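Local coordinates for protein prolyl oligopeptidase (Novosphingobium capsulatum, PDB 1YR2) that probably cleaves oligopeptides on the carboxyl side of proline, and to a lesser extent alanine, as a serine peptidase of family S9A, at residues E367-A372 with L376-I381; H639-G644 with A671-A676. All coordinates share one frame; numbering follows the deposited sequence.

Interaction 1: residues E367-A372 with L376-I381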
# COMPACT_ATOMS: atom_id res chain seq x y z
N GLU A 367 -6.69 0.40 12.67
CA GLU A 367 -6.12 -0.52 11.73
C GLU A 367 -5.62 -1.84 12.38
O GLU A 367 -5.90 -2.91 11.88
CB GLU A 367 -4.97 0.22 11.04
CG GLU A 367 -4.40 -0.37 9.79
CD GLU A 367 -3.61 0.71 9.02
OE1 GLU A 367 -2.60 1.29 9.58
OE2 GLU A 367 -4.05 0.98 7.87
N SER A 368 -4.94 -1.74 13.53
CA SER A 368 -4.28 -2.92 14.12
C SER A 368 -3.88 -2.56 15.56
O SER A 368 -3.76 -1.37 15.90
CB SER A 368 -3.05 -3.37 13.30
OG SER A 368 -2.04 -2.39 13.38
N VAL A 369 -3.74 -3.59 16.37
CA VAL A 369 -3.39 -3.43 17.78
C VAL A 369 -2.42 -4.52 18.12
O VAL A 369 -2.58 -5.62 17.64
CB VAL A 369 -4.63 -3.56 18.67
CG1 VAL A 369 -4.23 -3.62 20.09
CG2 VAL A 369 -5.56 -2.40 18.46
N GLY A 370 -1.42 -4.22 18.92
CA GLY A 370 -0.56 -5.24 19.48
C GLY A 370 -0.33 -4.97 20.94
O GLY A 370 -0.52 -3.85 21.42
N ILE A 371 0.11 -5.98 21.67
CA ILE A 371 0.44 -5.82 23.05
C ILE A 371 1.95 -6.03 23.25
O ILE A 371 2.53 -6.97 22.71
CB ILE A 371 -0.37 -6.78 23.93
CG1 ILE A 371 -1.83 -6.29 24.00
CG2 ILE A 371 0.16 -6.77 25.34
CD1 ILE A 371 -2.84 -7.25 24.73
N ALA A 372 2.56 -5.11 24.00
CA ALA A 372 3.99 -5.23 24.35
C ALA A 372 4.26 -4.56 25.68
O ALA A 372 3.69 -3.52 25.99
CB ALA A 372 4.87 -4.62 23.23
N LEU A 376 -1.16 -1.73 25.50
CA LEU A 376 -1.74 -1.84 24.17
C LEU A 376 -1.19 -0.74 23.30
O LEU A 376 -1.10 0.39 23.73
CB LEU A 376 -3.26 -1.66 24.22
CG LEU A 376 -4.09 -2.74 24.88
CD1 LEU A 376 -5.42 -2.16 25.35
CD2 LEU A 376 -4.32 -3.88 23.85
N PHE A 377 -0.84 -1.08 22.08
CA PHE A 377 -0.43 -0.10 21.06
C PHE A 377 -1.40 -0.19 19.88
O PHE A 377 -1.45 -1.21 19.15
CB PHE A 377 1.03 -0.33 20.65
CG PHE A 377 1.98 -0.06 21.76
CD1 PHE A 377 2.38 1.25 22.05
CD2 PHE A 377 2.32 -1.08 22.62
CE1 PHE A 377 3.21 1.52 23.12
CE2 PHE A 377 3.12 -0.85 23.70
CZ PHE A 377 3.57 0.46 23.98
N ALA A 378 -2.10 0.90 19.63
CA ALA A 378 -3.24 0.93 18.69
C ALA A 378 -2.88 1.85 17.53
O ALA A 378 -2.62 3.03 17.76
CB ALA A 378 -4.48 1.45 19.39
N SER A 379 -2.79 1.29 16.32
CA SER A 379 -2.47 2.05 15.13
C SER A 379 -3.73 2.55 14.41
O SER A 379 -4.52 1.77 13.85
CB SER A 379 -1.62 1.19 14.18
OG SER A 379 -0.40 0.94 14.81
N TYR A 380 -3.89 3.87 14.43
CA TYR A 380 -5.02 4.54 13.88
C TYR A 380 -4.63 5.27 12.61
O TYR A 380 -3.45 5.66 12.41
CB TYR A 380 -5.57 5.59 14.87
CG TYR A 380 -6.31 5.02 16.05
CD1 TYR A 380 -7.64 4.67 15.97
CD2 TYR A 380 -5.65 4.86 17.26
CE1 TYR A 380 -8.32 4.17 17.09
CE2 TYR A 380 -6.27 4.35 18.33
CZ TYR A 380 -7.62 4.04 18.28
OH TYR A 380 -8.22 3.54 19.44
N ILE A 381 -5.64 5.53 11.78
CA ILE A 381 -5.48 6.47 10.68
C ILE A 381 -6.10 7.79 11.16
O ILE A 381 -7.34 7.90 11.27
CB ILE A 381 -6.13 6.00 9.38
CG1 ILE A 381 -5.56 4.64 8.92
CG2 ILE A 381 -5.88 7.03 8.28
CD1 ILE A 381 -4.10 4.59 8.78
O HOH W 1 -1.85 3.51 11.44

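Interaction 2: residues H639-G644 with A671-A676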
# COMPACT_ATOMS: atom_id res chain seq x y z
N HIS A 639 -13.90 14.36 -24.58
CA HIS A 639 -14.98 15.16 -25.15
C HIS A 639 -14.89 16.62 -24.76
O HIS A 639 -15.72 17.41 -25.18
CB HIS A 639 -16.37 14.62 -24.73
CG HIS A 639 -16.62 13.23 -25.19
ND1 HIS A 639 -16.34 12.14 -24.40
CD2 HIS A 639 -17.06 12.74 -26.37
CE1 HIS A 639 -16.61 11.03 -25.07
NE2 HIS A 639 -17.04 11.37 -26.28
N ASN A 640 -13.91 16.98 -23.91
CA ASN A 640 -13.80 18.35 -23.40
C ASN A 640 -12.51 19.09 -23.70
O ASN A 640 -12.15 20.04 -23.03
CB ASN A 640 -14.06 18.40 -21.89
CG ASN A 640 -15.52 18.19 -21.56
OD1 ASN A 640 -16.32 19.08 -21.75
ND2 ASN A 640 -15.89 16.96 -21.16
N VAL A 641 -11.78 18.63 -24.70
CA VAL A 641 -10.61 19.39 -25.16
C VAL A 641 -11.09 20.73 -25.78
O VAL A 641 -12.00 20.74 -26.61
CB VAL A 641 -9.78 18.54 -26.16
CG1 VAL A 641 -8.53 19.28 -26.63
CG2 VAL A 641 -9.35 17.27 -25.55
N ARG A 642 -10.45 21.83 -25.40
CA ARG A 642 -10.89 23.19 -25.75
C ARG A 642 -9.97 23.90 -26.70
O ARG A 642 -8.88 24.37 -26.30
CB ARG A 642 -10.94 24.06 -24.50
CG ARG A 642 -11.85 23.52 -23.43
CD ARG A 642 -11.50 24.05 -22.09
NE ARG A 642 -11.49 25.49 -22.12
CZ ARG A 642 -11.02 26.26 -21.14
NH1 ARG A 642 -10.48 25.73 -20.04
NH2 ARG A 642 -11.07 27.58 -21.28
N SER A 643 -10.36 24.06 -27.94
CA SER A 643 -9.45 24.75 -28.85
C SER A 643 -9.41 26.25 -28.57
O SER A 643 -10.32 26.84 -27.98
CB SER A 643 -9.74 24.40 -30.30
OG SER A 643 -11.06 24.84 -30.61
N GLY A 644 -8.30 26.85 -28.95
CA GLY A 644 -8.04 28.25 -28.74
C GLY A 644 -7.34 28.59 -27.44
O GLY A 644 -7.08 29.74 -27.19
N ALA A 671 -5.01 11.63 -29.87
CA ALA A 671 -5.43 12.08 -31.20
C ALA A 671 -6.18 13.40 -31.10
O ALA A 671 -5.93 14.29 -31.89
CB ALA A 671 -6.26 11.01 -31.93
N ALA A 672 -7.06 13.53 -30.10
CA ALA A 672 -7.82 14.73 -29.88
C ALA A 672 -6.93 15.91 -29.54
O ALA A 672 -7.08 17.00 -30.16
CB ALA A 672 -8.93 14.54 -28.77
N LEU A 673 -5.99 15.72 -28.60
CA LEU A 673 -5.06 16.79 -28.23
C LEU A 673 -4.18 17.23 -29.42
O LEU A 673 -3.95 18.41 -29.58
CB LEU A 673 -4.08 16.31 -27.14
CG LEU A 673 -4.61 15.98 -25.77
CD1 LEU A 673 -3.52 15.48 -24.91
CD2 LEU A 673 -5.25 17.21 -25.10
N GLN A 674 -3.66 16.28 -30.20
CA GLN A 674 -2.74 16.60 -31.31
C GLN A 674 -3.49 17.28 -32.46
O GLN A 674 -2.95 18.12 -33.15
CB GLN A 674 -2.01 15.37 -31.84
CG GLN A 674 -0.90 14.87 -30.93
CD GLN A 674 -0.22 13.62 -31.40
OE1 GLN A 674 -0.58 13.03 -32.46
NE2 GLN A 674 0.76 13.16 -30.58
N THR A 675 -4.77 16.95 -32.62
CA THR A 675 -5.63 17.58 -33.61
C THR A 675 -6.14 18.97 -33.22
O THR A 675 -6.42 19.79 -34.09
CB THR A 675 -6.81 16.69 -33.85
OG1 THR A 675 -6.33 15.43 -34.32
CG2 THR A 675 -7.77 17.26 -34.97
N ALA A 676 -6.31 19.23 -31.93
CA ALA A 676 -6.84 20.49 -31.45
C ALA A 676 -5.83 21.62 -31.57
O ALA A 676 -4.65 21.39 -31.59
CB ALA A 676 -7.32 20.39 -30.00

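Interaction 1: residues E367-A372 with L376-I381
Strand 367-372 runs antiparallel to strand 376-381, the short axes 4.7 Å apart and their directions 161° from one another. Gly370 and Phe377 form a hydrogen-bonded pair: Phe377 N donates to Gly370 O over 2.9 Å, while the return bond from Gly370 N reaches Phe377 O from 20° off the carbonyl plane. That same Phe377 O also takes a CA-H...O contact from Val369 CA at 3.3 Å. Toward the far end, Ser379 N donates to Ser368 O, but Ser379 O receives Glu367 N at 2.8 Å, so two residues of one strand face a single residue of the other. This is a classic beta bulge, in which Glu367, the first of the two, leaves the extended backbone for helical angles. The two strands are the first and second of a four-stranded antiparallel sheet, one blade of the N-terminal beta-propeller, and strand 385-392 pairs with the other edge of 375-382. On one face Leu376 CD2 touches two aliphatic side chains, 3.8 Å from Val369 CG1 and a tight 3.5 Å from Ile371 CG1. Ile371 and Leu376 point the same way, side by side, and Trp331 of strand 329-334 touches both, which suits branched, apolar residues here. The opposite face carries Phe377, whose CG stands anti to its carbonyl carbon (chi1 -66°); this swings the ring so that its CE2 edge meets Ala372 O in the ring plane at 3.6 Å. Gly370 brings no side chain to this face beside the bulky ring, and small Ser368 and Ser379 meet farther along, OG against CB. At the bulge the extended Glu367 side chain crosses that of Ile381, whose CD1 methyl touches OE1 and OE2, each at 3.7 Å, and a water donates to both Glu367 OE1 and Tyr380 O.

Interaction 2: residues H639-G644 with A671-A676
In the alpha/beta-hydrolase part of the enzyme, the C-terminal end of helix 664-675 packs against the loop that leads from helix 626-633 into strand 649-654, and Val641 is the loop residue that makes the contact. Its side chain is directed at the helix and divides its two methyls between neighbours. CG1, anti to the backbone N (chi1 -178°), presses on Ala676 CB at 3.7 Å, just where the chain leaves helical geometry. CG2, beside the backbone N, approaches Ala672 CB at 4.2 Å and Leu673 CD2 at 4.1 Å. The Leu673 side chain crosses that of Val641 at about a right angle, and its CD2 methyl comes near both branches of the valine. Alanine at 672 and 676, four residues apart, keeps this side of the helix end low enough for a beta-branched residue to come close.

Within the last helical turn Ala671 O accepts two bonds from Thr675, from N at 3.0 Å and from OG1 at 2.7 Å, which arrive on opposite faces of its carbonyl plane, while Ala676 N donates to Ala672 O. Just past 671-676, Gly644 pairs through its backbone with Ala677, while Arg642 NH1 bonds to Asn586 O of helix 576-587, a helix that Val641 also touches.

No hydrogen bond links 639-644 to 671-676, and the contact buries 180 Å². Attraction here therefore rests on dispersion and the exclusion of water from a few methyl groups, which fixes position by shape and sets little demand on direction.

Overall arrangement
The two contacts belong to different domains and lie on opposite sides of the chain's centre, their own centres about 51 Å apart and their nearest atoms about 33 Å apart. They share no element. Interaction 1 joins sequence neighbours across a hairpin, and its backbone bonds fix the register within a propeller blade; side chains then add an apolar face and a more polar, partly solvated end. Interaction 2 brings together a loop and a helix end from more distant parts of the sequence, in the peripheral part of the catalytic domain, through methyl groups alone. Both are partly buried, but interaction 1 covers 520 Å², nearly three times as much surface.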